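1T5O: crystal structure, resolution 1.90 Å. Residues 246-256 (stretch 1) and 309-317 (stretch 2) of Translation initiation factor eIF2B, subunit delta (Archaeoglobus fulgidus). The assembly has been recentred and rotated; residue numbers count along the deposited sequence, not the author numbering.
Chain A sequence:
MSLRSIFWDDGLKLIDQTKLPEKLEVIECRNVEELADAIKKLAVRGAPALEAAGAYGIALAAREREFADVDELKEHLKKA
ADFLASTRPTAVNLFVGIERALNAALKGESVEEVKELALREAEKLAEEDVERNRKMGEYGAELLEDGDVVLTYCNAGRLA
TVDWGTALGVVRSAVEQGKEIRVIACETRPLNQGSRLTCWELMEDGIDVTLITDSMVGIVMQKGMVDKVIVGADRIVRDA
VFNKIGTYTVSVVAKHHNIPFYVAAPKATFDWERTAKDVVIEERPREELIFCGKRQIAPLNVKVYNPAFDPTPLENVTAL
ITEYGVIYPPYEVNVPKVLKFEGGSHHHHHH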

# COMPACT_ATOMS: atom_id res chain seq x y z
N GLY A 246 5.79 4.18 6.34
CA GLY A 246 4.74 3.21 6.61
C GLY A 246 4.93 2.64 7.98
O GLY A 246 3.97 2.23 8.64
N THR A 247 6.18 2.61 8.43
CA THR A 247 6.51 2.06 9.74
C THR A 247 5.70 2.77 10.83
O THR A 247 5.12 2.11 11.72
CB THR A 247 8.03 2.20 10.04
OG1 THR A 247 8.77 1.50 9.04
CG2 THR A 247 8.35 1.62 11.41
N TYR A 248 5.64 4.10 10.77
CA TYR A 248 4.89 4.86 11.78
C TYR A 248 3.42 4.41 11.80
O TYR A 248 2.84 4.20 12.88
CB TYR A 248 4.97 6.38 11.52
CG TYR A 248 3.96 7.17 12.34
CD1 TYR A 248 2.91 7.87 11.72
CD2 TYR A 248 4.01 7.15 13.74
CE1 TYR A 248 1.92 8.54 12.49
CE2 TYR A 248 3.04 7.80 14.51
CZ TYR A 248 2.00 8.50 13.87
OH TYR A 248 1.07 9.16 14.63
N THR A 249 2.83 4.25 10.62
CA THR A 249 1.44 3.80 10.55
C THR A 249 1.28 2.48 11.28
O THR A 249 0.37 2.32 12.06
CB THR A 249 0.98 3.60 9.08
OG1 THR A 249 1.07 4.84 8.40
CG2 THR A 249 -0.51 3.13 9.02
N VAL A 250 2.15 1.53 10.99
CA VAL A 250 2.09 0.24 11.66
C VAL A 250 2.19 0.44 13.17
O VAL A 250 1.46 -0.20 13.94
CB VAL A 250 3.22 -0.71 11.20
CG1 VAL A 250 3.14 -2.07 12.00
CG2 VAL A 250 3.12 -0.97 9.69
N SER A 251 3.07 1.35 13.60
CA SER A 251 3.23 1.59 15.04
C SER A 251 1.95 2.14 15.70
O SER A 251 1.69 1.87 16.88
CB SER A 251 4.42 2.54 15.31
OG SER A 251 4.03 3.92 15.27
N VAL A 252 1.14 2.89 14.96
CA VAL A 252 -0.06 3.47 15.53
C VAL A 252 -1.11 2.37 15.76
O VAL A 252 -1.75 2.33 16.81
CB VAL A 252 -0.65 4.58 14.61
CG1 VAL A 252 -2.07 5.03 15.10
CG2 VAL A 252 0.28 5.79 14.61
N VAL A 253 -1.27 1.48 14.78
CA VAL A 253 -2.24 0.39 14.89
C VAL A 253 -1.81 -0.55 16.02
O VAL A 253 -2.63 -0.94 16.86
CB VAL A 253 -2.36 -0.35 13.53
CG1 VAL A 253 -3.39 -1.49 13.64
CG2 VAL A 253 -2.80 0.63 12.45
N ALA A 254 -0.52 -0.89 16.07
CA ALA A 254 -0.03 -1.77 17.11
C ALA A 254 -0.25 -1.16 18.51
O ALA A 254 -0.66 -1.85 19.43
CB ALA A 254 1.47 -2.07 16.89
N LYS A 255 0.04 0.12 18.66
CA LYS A 255 -0.14 0.80 19.94
C LYS A 255 -1.62 0.72 20.39
O LYS A 255 -1.93 0.38 21.52
CB LYS A 255 0.33 2.26 19.81
CG LYS A 255 -0.00 3.15 20.99
CD LYS A 255 0.31 2.44 22.30
CE LYS A 255 1.79 2.27 22.50
NZ LYS A 255 2.32 3.53 23.04
N HIS A 256 -2.54 1.00 19.46
CA HIS A 256 -3.96 0.95 19.78
C HIS A 256 -4.41 -0.45 20.22
O HIS A 256 -5.33 -0.59 21.03
CB HIS A 256 -4.80 1.37 18.58
CG HIS A 256 -6.26 1.45 18.89
ND1 HIS A 256 -6.80 2.50 19.61
CD2 HIS A 256 -7.27 0.56 18.70
CE1 HIS A 256 -8.07 2.25 19.85
NE2 HIS A 256 -8.38 1.08 19.31
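Stretch 2 (309-317) FDPTPLENV

The start of a helix leaves several backbone amides without carbonyl partners in the first turn, and an acidic side chain from a distant part of the chain can supply what the helix itself cannot. The delta subunit of eIF2B from Archaeoglobus fulgidus offers a compact example, in which a strand with a short 3-10 segment after it lies along a helix and is fastened to it from the first turn to the last.

Stretch 2 begins extended: residues 309-313 form a strand, Leu314 and Glu315 make a 3-10 segment, and the chain then passes through Asn316 to Val317. The strand runs in nearly the same direction as helix 247-256, the two axes inclined by 30° and 7.4 Å apart at closest approach. The backbones come nearest at Tyr248 and Thr312, whose CA atoms are 4.6 Å apart; farther along, the CA atoms of Ser251 and Asn316 are separated by 6.0 Å. Together the stretches bury 473 Å², and the largest shares belong to Tyr248, Asn316 and Asp310.

Asp310 points its CA-to-CB bond toward the helix and, with chi1 in the p well, places its carboxylate at the N terminus. Gly246 N, at the N-cap position, donates to Asp310 OD2 at 2.7 Å, and Tyr248 N donates to Asp310 OD1 at 3.0 Å, with a weak additional bond from Tyr248 N to Asp310 OD2 at 3.3 Å. Both oxygens are thus engaged by amides that lie at the positive end of the helix dipole. The phi/psi of Gly246, 114/-28, would jam a CB against the preceding carbonyl oxygen, so the backbone conformation alone calls for glycine here.

Tyr248 also takes part through its side chain. Tyr248 points its CA-to-CB bond toward the strand; with chi1 in the t well the ring then runs off past it, and Tyr248 OH is bonded elsewhere in the structure. Its CD2 packs 3.6 Å from Pro313 CD, an apolar contact, while Tyr248 CB lies 3.6 Å from Pro311 O. Beside it, Thr312 OG1 approaches Tyr248 CA to 3.2 Å, and Thr312 CG2 rests 3.4 Å from Ser251 OG.

One turn on, Asn316 takes over. Asn316 N bonds to Pro313 O at 2.9 Å, which helps fold the chain after the strand, and the CA-to-CB bond of Asn316 points toward the helix. Asn316 ND2 donates to Ser251 OG at 3.1 Å in an almost straight bond, and Ser251 OG in turn donates to Tyr248 O at 2.7 Å; the hydroxyl therefore relays between the incoming amide and the helix backbone. A water completes the junction, donating to Ser251 O at 2.8 Å and to Asn316 O at 2.7 Å.

The final tie comes from Lys255, near the C-terminal end of the helix. Lys255 NZ donates to the backbone Glu315 O at 2.8 Å and forms a salt bridge with Glu315 OE2 at 3.6 Å. Polar anchors thus hold the contact at each end, with Tyr248 packed between them.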

# COMPACT_ATOMS: atom_id res chain seq x y z
N PHE A 309 10.93 8.00 4.25
CA PHE A 309 10.80 7.47 5.60
C PHE A 309 9.76 8.24 6.36
O PHE A 309 9.27 9.27 5.91
CB PHE A 309 12.10 7.68 6.41
CG PHE A 309 13.37 7.27 5.69
CD1 PHE A 309 14.12 8.20 5.00
CD2 PHE A 309 13.79 5.94 5.72
CE1 PHE A 309 15.28 7.83 4.34
CE2 PHE A 309 14.95 5.55 5.06
CZ PHE A 309 15.70 6.50 4.37
N ASP A 310 9.44 7.74 7.56
CA ASP A 310 8.60 8.46 8.48
C ASP A 310 9.21 8.29 9.88
O ASP A 310 10.03 7.40 10.10
CB ASP A 310 7.10 8.06 8.46
CG ASP A 310 6.82 6.56 8.68
OD1 ASP A 310 7.59 5.82 9.34
OD2 ASP A 310 5.75 6.13 8.19
N PRO A 311 8.87 9.18 10.81
CA PRO A 311 9.39 9.08 12.17
C PRO A 311 8.35 8.41 13.07
O PRO A 311 7.18 8.78 13.07
CB PRO A 311 9.63 10.53 12.57
CG PRO A 311 8.61 11.34 11.70
CD PRO A 311 8.19 10.47 10.55
N THR A 312 8.77 7.39 13.80
CA THR A 312 7.88 6.70 14.73
C THR A 312 8.30 7.23 16.12
O THR A 312 9.47 7.07 16.51
CB THR A 312 8.09 5.15 14.70
OG1 THR A 312 7.62 4.61 13.46
CG2 THR A 312 7.36 4.48 15.84
N PRO A 313 7.38 7.87 16.86
CA PRO A 313 7.75 8.38 18.19
C PRO A 313 8.16 7.21 19.10
O PRO A 313 7.57 6.12 19.02
CB PRO A 313 6.48 9.09 18.67
CG PRO A 313 5.36 8.32 17.97
CD PRO A 313 5.93 8.06 16.60
N LEU A 314 9.15 7.44 19.96
CA LEU A 314 9.61 6.37 20.84
C LEU A 314 8.52 5.91 21.81
O LEU A 314 8.62 4.83 22.39
CB LEU A 314 10.87 6.80 21.60
CG LEU A 314 12.07 6.83 20.65
CD1 LEU A 314 13.29 7.38 21.39
CD2 LEU A 314 12.34 5.42 20.09
N GLU A 315 7.48 6.73 21.97
CA GLU A 315 6.37 6.38 22.84
C GLU A 315 5.64 5.15 22.26
O GLU A 315 4.92 4.45 22.97
CB GLU A 315 5.38 7.56 22.95
CG GLU A 315 4.73 7.68 24.32
CD GLU A 315 3.29 7.21 24.32
OE1 GLU A 315 2.52 7.73 23.48
OE2 GLU A 315 2.93 6.33 25.15
N ASN A 316 5.80 4.91 20.96
CA ASN A 316 5.16 3.76 20.31
C ASN A 316 6.13 2.58 20.16
O ASN A 316 5.85 1.62 19.43
CB ASN A 316 4.67 4.14 18.90
CG ASN A 316 3.48 5.09 18.92
OD1 ASN A 316 3.12 5.64 19.96
ND2 ASN A 316 2.86 5.30 17.74
N VAL A 317 7.28 2.65 20.82
CA VAL A 317 8.27 1.57 20.75
C VAL A 317 8.38 0.91 22.13
O VAL A 317 8.72 1.57 23.12
CB VAL A 317 9.65 2.12 20.33
CG1 VAL A 317 10.69 0.99 20.33
CG2 VAL A 317 9.52 2.77 18.92
O HOH W 1 3.41 0.62 18.75